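Local atomic coordinates of purine nucleoside phosphorylase YlmD (Geobacillus stearothermophilus, PDB entry 6T1B), a protein that catalyses the phosphorolysis of adenosine, inosine and S-methyl-5'-thioadenosine to the free base and ribose 1-phosphate or its methylthio analogue, and also deaminates adenosine, using zinc. Residues 172-177 against 225-230. Sequence-based numbering, arbitrary orientation.
Sequences IYVAIG and LQLLAA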
ATOM      1  N   ILE A 172      -3.627 -12.515  12.143  1.00 18.51           N
ATOM      2  CA  ILE A 172      -3.446 -11.508  11.108  1.00 16.91           C
ATOM      3  C   ILE A 172      -3.211 -12.177   9.767  1.00 16.77           C
ATOM      4  O   ILE A 172      -2.544 -13.219   9.684  1.00 16.54           O
ATOM      5  CB  ILE A 172      -2.268 -10.579  11.469  1.00 17.23           C
ATOM      6  CG1 ILE A 172      -2.564  -9.914  12.817  1.00 17.19           C
ATOM      7  CG2 ILE A 172      -2.006  -9.570  10.364  1.00 17.25           C
ATOM      8  CD1 ILE A 172      -1.428  -9.024  13.313  1.00 19.94           C
ATOM      9  N   TYR A 173      -3.761 -11.576   8.726  1.00 14.48           N
ATOM     10  CA  TYR A 173      -3.554 -11.970   7.341  1.00 15.16           C
ATOM     11  C   TYR A 173      -3.108 -10.740   6.575  1.00 14.35           C
ATOM     12  O   TYR A 173      -3.513  -9.612   6.879  1.00 13.68           O
ATOM     13  CB  TYR A 173      -4.828 -12.539   6.724  1.00 16.57           C
ATOM     14  CG  TYR A 173      -5.370 -13.743   7.446  1.00 17.19           C
ATOM     15  CD1 TYR A 173      -5.161 -15.029   6.962  1.00 19.23           C
ATOM     16  CD2 TYR A 173      -6.123 -13.598   8.597  1.00 19.11           C
ATOM     17  CE1 TYR A 173      -5.664 -16.129   7.623  1.00 22.15           C
ATOM     18  CE2 TYR A 173      -6.630 -14.699   9.261  1.00 21.62           C
ATOM     19  CZ  TYR A 173      -6.401 -15.955   8.774  1.00 19.96           C
ATOM     20  OH  TYR A 173      -6.935 -17.030   9.445  1.00 23.57           O
ATOM     21  N   VAL A 174      -2.233 -10.952   5.600  1.00 14.29           N
ATOM     22  CA  VAL A 174      -1.589  -9.857   4.886  1.00 12.57           C
ATOM     23  C   VAL A 174      -1.652 -10.113   3.392  1.00 14.66           C
ATOM     24  O   VAL A 174      -1.441 -11.245   2.946  1.00 13.86           O
ATOM     25  CB  VAL A 174      -0.114  -9.686   5.321  1.00 12.67           C
ATOM     26  CG1 VAL A 174       0.564  -8.700   4.403  1.00 16.61           C
ATOM     27  CG2 VAL A 174      -0.036  -9.268   6.793  1.00 17.16           C
ATOM     28  N   ALA A 175      -1.916  -9.068   2.615  1.00 12.71           N
ATOM     29  CA  ALA A 175      -1.711  -9.121   1.176  1.00 12.50           C
ATOM     30  C   ALA A 175      -0.675  -8.060   0.838  1.00 12.04           C
ATOM     31  O   ALA A 175      -0.803  -6.906   1.256  1.00 11.62           O
ATOM     32  CB  ALA A 175      -2.997  -8.863   0.410  1.00 12.55           C
ATOM     33  N   ILE A 176       0.366  -8.458   0.114  1.00 12.58           N
ATOM     34  CA  ILE A 176       1.378  -7.539  -0.394  1.00 12.31           C
ATOM     35  C   ILE A 176       1.015  -7.301  -1.848  1.00 12.99           C
ATOM     36  O   ILE A 176       0.938  -8.260  -2.631  1.00 13.66           O
ATOM     37  CB  ILE A 176       2.779  -8.131  -0.220  1.00 14.06           C
ATOM     38  CG1 ILE A 176       3.135  -8.163   1.265  1.00 15.68           C
ATOM     39  CG2 ILE A 176       3.812  -7.350  -1.009  1.00 17.10           C
ATOM     40  CD1 ILE A 176       4.327  -9.010   1.585  1.00 16.45           C
ATOM     41  N   GLY A 177       0.716  -6.060  -2.194  1.00 12.86           N
ATOM     42  CA  GLY A 177       0.145  -5.746  -3.484  1.00 14.07           C
ATOM     43  C   GLY A 177       1.168  -5.432  -4.553  1.00 13.32           C
ATOM     44  O   GLY A 177       2.383  -5.538  -4.333  1.00 13.76           O
ATOM     45  N   LEU A 225       9.496 -11.168   4.647  1.00 16.51           N
ATOM     46  CA  LEU A 225      10.410 -11.725   5.639  1.00 17.70           C
ATOM     47  C   LEU A 225      10.254 -11.020   6.978  1.00 17.08           C
ATOM     48  O   LEU A 225      10.297 -11.657   8.037  1.00 19.50           O
ATOM     49  CB  LEU A 225      11.849 -11.624   5.128  1.00 18.57           C
ATOM     50  CG  LEU A 225      12.183 -12.505   3.923  1.00 19.31           C
ATOM     51  CD1 LEU A 225      13.535 -12.096   3.340  1.00 22.44           C
ATOM     52  CD2 LEU A 225      12.204 -13.955   4.297  1.00 22.05           C
ATOM     53  N   GLN A 226      10.048  -9.700   6.950  1.00 17.57           N
ATOM     54  CA  GLN A 226       9.817  -8.972   8.193  1.00 18.67           C
ATOM     55  C   GLN A 226       8.527  -9.430   8.865  1.00 15.57           C
ATOM     56  O   GLN A 226       8.484  -9.583  10.085  1.00 18.54           O
ATOM     57  CB  GLN A 226       9.767  -7.469   7.953  1.00 16.77           C
ATOM     58  CG  GLN A 226      11.135  -6.848   7.723  1.00 16.87           C
ATOM     59  CD  GLN A 226      11.061  -5.335   7.566  1.00 20.08           C
ATOM     60  OE1 GLN A 226      10.043  -4.721   7.846  1.00 22.71           O
ATOM     61  NE2 GLN A 226      12.166  -4.733   7.143  1.00 22.41           N
ATOM     62  N   LEU A 227       7.455  -9.605   8.079  1.00 15.17           N
ATOM     63  CA  LEU A 227       6.182 -10.029   8.654  1.00 14.11           C
ATOM     64  C   LEU A 227       6.295 -11.405   9.280  1.00 16.53           C
ATOM     65  O   LEU A 227       5.738 -11.651  10.355  1.00 17.11           O
ATOM     66  CB  LEU A 227       5.093 -10.037   7.589  1.00 13.65           C
ATOM     67  CG  LEU A 227       4.699  -8.645   7.126  1.00 14.00           C
ATOM     68  CD1 LEU A 227       3.986  -8.713   5.785  1.00 15.41           C
ATOM     69  CD2 LEU A 227       3.803  -7.943   8.128  1.00 17.07           C
ATOM     70  N   LEU A 228       6.988 -12.321   8.602  1.00 15.35           N
ATOM     71  CA  LEU A 228       7.228 -13.639   9.171  1.00 18.85           C
ATOM     72  C   LEU A 228       7.956 -13.518  10.498  1.00 17.49           C
ATOM     73  O   LEU A 228       7.582 -14.153  11.485  1.00 20.88           O
ATOM     74  CB  LEU A 228       8.038 -14.480   8.186  1.00 19.25           C
ATOM     75  CG  LEU A 228       7.286 -14.917   6.940  1.00 20.71           C
ATOM     76  CD1 LEU A 228       8.251 -15.358   5.836  1.00 19.43           C
ATOM     77  CD2 LEU A 228       6.307 -16.032   7.291  1.00 21.12           C
ATOM     78  N   ALA A 229       8.988 -12.674  10.544  1.00 19.18           N
ATOM     79  CA  ALA A 229       9.752 -12.507  11.780  1.00 22.72           C
ATOM     80  C   ALA A 229       8.906 -11.906  12.892  1.00 21.23           C
ATOM     81  O   ALA A 229       9.137 -12.195  14.072  1.00 24.47           O
ATOM     82  CB  ALA A 229      10.972 -11.620  11.518  1.00 24.83           C
ATOM     83  N   ALA A 230       7.916 -11.080  12.543  1.00 20.29           N
ATOM     84  CA  ALA A 230       7.018 -10.497  13.536  1.00 21.22           C
ATOM     85  C   ALA A 230       5.925 -11.457  13.995  1.00 19.75           C
ATOM     86  O   ALA A 230       5.156 -11.113  14.898  1.00 23.15           O
ATOM     87  CB  ALA A 230       6.379  -9.222  12.974  1.00 21.98           C
TER
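L227 meets V174 and I176 where helix 219-229 packs on one face of a mixed beta-sheet. Strand 173-176 lies beside strand 237-239 and runs parallel to it, and the helix belongs to the long connection between them, so the arrangement is a beta-alpha-beta crossover within the YfiH/LACC1-type fold, whose connection also carries helix 189-195 and a small three-stranded antiparallel sheet. Along the helix, the side chain of L225 rests on S203 rather than on the strand. Q226 also turns elsewhere: its NE2 donates a hydrogen bond to the carbonyl oxygen of T149. On the helix side, L227 alone makes the contact. Its CG stands anti to the carbonyl carbon (chi1 -70°) and its CD1 anti to CA (chi2 161°), an extended side chain that brings CD1 to the sheet. There CD1 meets V174 tip to tip, 3.7 Å from V174 CG1 and 4.2 Å from V174 CG2, so that one leucine methyl faces both branches of the valine. The same L227 CD1 lies 4.2 Å from I176 CD1, two residues farther along the strand on the same face; A175 between them points away. F131 and I237 from the flanking strands, with A154 and V158 of helix 153-163, also touch L227, so its side chain is buried among apolar groups. The contact itself is small, 103 Å² in all, and entirely hydrophobic. It stands apart from the metal sites: the side chain of I176 is about 10 Å from that of C126, a ligand of the catalytic zinc. L228 leans on N234 and I237, continuing the helix's cover over the neighbouring strand. At A229 the helical pattern persists, with its N 3.0 Å from L225 O. The chain then reaches A230, whose side chain touches V158 and whose N donates a 2.9 Å hydrogen bond to Q226 O.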